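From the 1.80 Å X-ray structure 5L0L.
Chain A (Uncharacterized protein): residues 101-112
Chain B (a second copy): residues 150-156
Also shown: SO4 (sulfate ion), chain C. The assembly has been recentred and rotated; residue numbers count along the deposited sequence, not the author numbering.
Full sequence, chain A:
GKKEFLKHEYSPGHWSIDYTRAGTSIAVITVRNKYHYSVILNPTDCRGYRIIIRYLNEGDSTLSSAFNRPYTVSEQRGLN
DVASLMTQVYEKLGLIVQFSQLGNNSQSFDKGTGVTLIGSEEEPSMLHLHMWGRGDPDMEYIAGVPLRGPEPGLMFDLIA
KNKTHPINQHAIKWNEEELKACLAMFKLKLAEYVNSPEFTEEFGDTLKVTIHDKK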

# COMPACT_ATOMS: atom_id res chain seq x y z
N GLN A 101 3.68 0.18 -1.04
CA GLN A 101 4.56 -0.39 -2.07
C GLN A 101 5.24 0.75 -2.80
O GLN A 101 4.58 1.62 -3.43
N LEU A 102 6.56 0.83 -2.67
CA LEU A 102 7.33 1.97 -3.16
C LEU A 102 8.40 1.49 -4.12
O LEU A 102 8.20 1.55 -5.33
N GLY A 103 9.51 1.00 -3.59
CA GLY A 103 10.65 0.62 -4.44
C GLY A 103 11.62 1.74 -4.78
O GLY A 103 12.49 1.53 -5.65
N ASN A 104 11.55 2.89 -4.08
CA ASN A 104 12.41 4.03 -4.43
C ASN A 104 13.90 3.70 -4.33
O ASN A 104 14.72 4.23 -5.12
N ASN A 105 14.24 2.83 -3.38
CA ASN A 105 15.66 2.52 -3.17
C ASN A 105 16.27 1.61 -4.22
O ASN A 105 17.46 1.34 -4.12
N SER A 106 15.50 1.09 -5.15
CA SER A 106 16.01 0.34 -6.31
C SER A 106 15.53 0.97 -7.63
O SER A 106 15.46 0.30 -8.67
N GLN A 107 15.19 2.25 -7.60
CA GLN A 107 14.75 2.99 -8.80
C GLN A 107 15.58 4.26 -8.94
O GLN A 107 15.90 4.91 -7.95
N SER A 108 15.97 4.62 -10.17
CA SER A 108 16.76 5.83 -10.38
C SER A 108 16.36 6.49 -11.72
O SER A 108 15.58 5.94 -12.48
N PHE A 109 16.81 7.72 -11.91
CA PHE A 109 16.44 8.52 -13.04
C PHE A 109 17.68 9.22 -13.61
O PHE A 109 18.48 9.75 -12.85
N ASP A 110 17.80 9.23 -14.93
CA ASP A 110 18.86 9.94 -15.63
C ASP A 110 18.19 11.08 -16.39
O ASP A 110 17.50 10.87 -17.36
N LYS A 111 18.35 12.28 -15.87
CA LYS A 111 17.72 13.47 -16.42
C LYS A 111 18.16 13.72 -17.87
O LYS A 111 17.34 14.07 -18.71
N GLY A 112 19.45 13.51 -18.14
CA GLY A 112 20.00 13.65 -19.50
C GLY A 112 19.28 12.82 -20.55
O GLY A 112 18.96 13.32 -21.62
N PRO B 150 8.02 13.92 -8.04
CA PRO B 150 9.49 13.94 -7.99
C PRO B 150 10.09 12.87 -8.88
O PRO B 150 9.44 11.86 -9.17
N GLU B 151 11.35 13.08 -9.28
CA GLU B 151 12.06 12.09 -10.08
C GLU B 151 12.12 10.72 -9.38
O GLU B 151 12.27 10.67 -8.17
N PRO B 152 12.03 9.63 -10.15
CA PRO B 152 12.22 8.29 -9.59
C PRO B 152 13.48 8.17 -8.75
O PRO B 152 14.50 8.77 -9.09
N GLY B 153 13.36 7.43 -7.65
CA GLY B 153 14.37 7.33 -6.60
C GLY B 153 14.09 8.18 -5.38
O GLY B 153 14.52 7.84 -4.27
N LEU B 154 13.37 9.29 -5.57
CA LEU B 154 12.95 10.15 -4.45
C LEU B 154 11.59 9.74 -3.89
O LEU B 154 10.75 9.20 -4.60
N MSE B 155 11.36 10.04 -2.63
CA MSE B 155 10.09 9.73 -1.99
C MSE B 155 9.02 10.67 -2.51
O MSE B 155 9.18 11.89 -2.48
N PHE B 156 7.89 10.10 -2.92
CA PHE B 156 6.66 10.87 -3.26
C PHE B 156 5.92 11.19 -1.96
O PHE B 156 5.54 10.27 -1.22

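The two stretches come from two copies of one protein and bury 468 Å² between them, both sides summed. No direct hydrogen bond crosses the contact. Packing is accompanied by waters 1, 2 and 4, which bridge the chains, and by water 3, which lies between them. Asn A104, Phe A109 and Pro B152 cover the most surface.

Asn A104 is buried and lies across from Gly B153, their CA atoms 4.4 Å apart. Its CA-to-CB bond points toward chain B, with chi1 m and chi2 at -43°. The amide reaches chain B mainly through water. Asn A104 ND2 donates to water 1 at 2.9 Å, and Phe B156 N donates to the same water at 2.9 Å. On the other side of the amide, water 2 donates to Asn A104 OD1 at 2.8 Å and to Gln A107 OE1 at 2.7 Å. It accepts from Gly B153 N at 2.8 Å, so all three residues share one water. Asn A104 OD1 also lies 3.4 Å from Leu B154 O, but both are acceptors and cannot bond. Asn A104 ND2 touches the selenium of selenomethionine Met B155, with SE 3.7 Å away.

Met B155 leaves its backbone sideways, with chi1 t, chi2 p and chi3 p. This path also brings Met B155 SE to 3.7 Å from Leu A102 CD1, an apolar contact. Leu A102 points toward chain B with chi1 m and chi2 t.

Gly B153 sits in the type II turn from Glu B151 to Leu B154. Its CA lies 3.2 Å from Gln A107 O and makes a CA-H...O contact with Asn A104 O at 3.5 Å. A CB here would lie 2.9 Å from Gln A107 O, a clash. The backbone angles by themselves also call for glycine. Water 3 lies 2.7 Å from Gly B153 O and 2.8 Å from Asn A105 OD1, with more acceptors in reach than it has protons. Gln A107 points toward chain B, with chi1 m and chi2 t. Its NE2 makes a weak hydrogen bond back to Leu A102 O at 3.4 Å.

Phe A109 points toward chain B with chi1 t and chi2 at 67°. Its CB packs 3.8 Å from Pro B152 CD and 3.7 Å from Pro B152 O. Pro B152 is buried, points toward chain A and has a C-gamma exo pucker. Glu B151 also points toward chain A, with chi1 m and chi2 t. Its CD comes to 3.4 Å from Phe A109 CD2, at an oblique angle to the ring. Lys A111 leaves sideways, with chi1 t. Its NZ stays 4.4 Å from Glu B151 OE2, beyond a salt bridge. Water 4 links the pair, accepting from Lys A111 NZ at 3.1 Å and donating to Glu B151 OE2 at 2.8 Å.

A sulfate, probably from the crystallisation liquor, binds the chain A loop. Gly A103 N donates to its O3 and Asn A105 N to its O2, each at 2.8 Å.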

# COMPACT_ATOMS: atom_id res chain seq x y z
CB GLN A 101 3.76 -1.23 -3.05
CG GLN A 101 4.62 -1.78 -4.21
CD GLN A 101 3.89 -2.79 -5.06
OE1 GLN A 101 3.79 -2.60 -6.31
NE2 GLN A 101 3.28 -3.72 -4.45
CB LEU A 102 7.88 2.81 -2.00
CG LEU A 102 6.88 3.39 -1.02
CD1 LEU A 102 7.59 4.28 0.02
CD2 LEU A 102 5.76 4.19 -1.65
CB ASN A 104 12.15 5.20 -3.51
CG ASN A 104 10.73 5.73 -3.64
OD1 ASN A 104 10.19 5.88 -4.75
ND2 ASN A 104 10.12 5.97 -2.50
CB ASN A 105 15.87 1.95 -1.76
CG ASN A 105 15.59 2.96 -0.70
OD1 ASN A 105 15.63 4.17 -0.94
ND2 ASN A 105 15.32 2.49 0.51
CB SER A 106 15.59 -1.13 -6.20
OG SER A 106 14.19 -1.29 -6.11
CB GLN A 107 13.26 3.32 -8.71
CG GLN A 107 12.35 2.10 -8.77
CD GLN A 107 10.96 2.32 -8.24
OE1 GLN A 107 10.52 3.46 -8.02
NE2 GLN A 107 10.26 1.23 -7.97
CB SER A 108 18.27 5.50 -10.34
OG SER A 108 18.57 4.59 -11.38
CB PHE A 109 15.38 9.55 -12.64
CG PHE A 109 14.81 10.30 -13.79
CD1 PHE A 109 14.02 9.65 -14.73
CD2 PHE A 109 15.06 11.65 -13.94
CE1 PHE A 109 13.48 10.34 -15.81
CE2 PHE A 109 14.51 12.35 -15.02
CZ PHE A 109 13.73 11.69 -15.96
CB ASP A 110 19.63 8.99 -16.55
CG ASP A 110 20.80 9.68 -17.28
OD1 ASP A 110 20.69 10.86 -17.60
OD2 ASP A 110 21.80 9.00 -17.58
CB LYS A 111 18.08 14.68 -15.54
CG LYS A 111 17.57 16.02 -16.03
CD LYS A 111 16.05 16.06 -16.20
CE LYS A 111 15.54 17.46 -15.96
NZ LYS A 111 14.08 17.56 -16.21
CB PRO B 150 9.80 13.68 -6.53
CG PRO B 150 8.59 13.09 -5.96
CD PRO B 150 7.42 13.40 -6.81
CB GLU B 151 13.49 12.57 -10.40
CG GLU B 151 13.48 13.71 -11.42
CD GLU B 151 14.86 14.26 -11.73
OE1 GLU B 151 15.82 13.75 -11.12
OE2 GLU B 151 14.98 15.17 -12.60
CB PRO B 152 12.31 7.39 -10.82
CG PRO B 152 11.48 8.10 -11.82
CD PRO B 152 11.75 9.56 -11.59
CB LEU B 154 12.85 11.60 -4.94
CG LEU B 154 14.17 12.14 -5.54
CD1 LEU B 154 13.96 13.53 -6.11
CD2 LEU B 154 15.24 12.19 -4.48
CB MSE B 155 10.26 9.92 -0.48
CG MSE B 155 8.97 9.68 0.30
SE MSE B 155 8.71 7.74 0.47
CE MSE B 155 10.17 7.40 1.70
CB PHE B 156 5.80 10.00 -4.21
CG PHE B 156 4.68 10.74 -4.91
CD1 PHE B 156 3.59 11.22 -4.20
CD2 PHE B 156 4.70 10.93 -6.27
CE1 PHE B 156 2.54 11.89 -4.85
CE2 PHE B 156 3.65 11.58 -6.93
CZ PHE B 156 2.57 12.04 -6.23
S SO4 C . 11.90 0.61 -0.81
O1 SO4 C . 12.49 -0.69 -0.37
O2 SO4 C . 12.76 0.99 -1.93
O3 SO4 C . 10.53 0.19 -1.10
O4 SO4 C . 12.16 1.34 0.44
O HOH W 1 7.48 7.18 -2.98
O HOH W 2 10.89 6.07 -7.41
O HOH W 3 16.06 6.27 -2.67
O HOH W 4 12.68 15.99 -13.93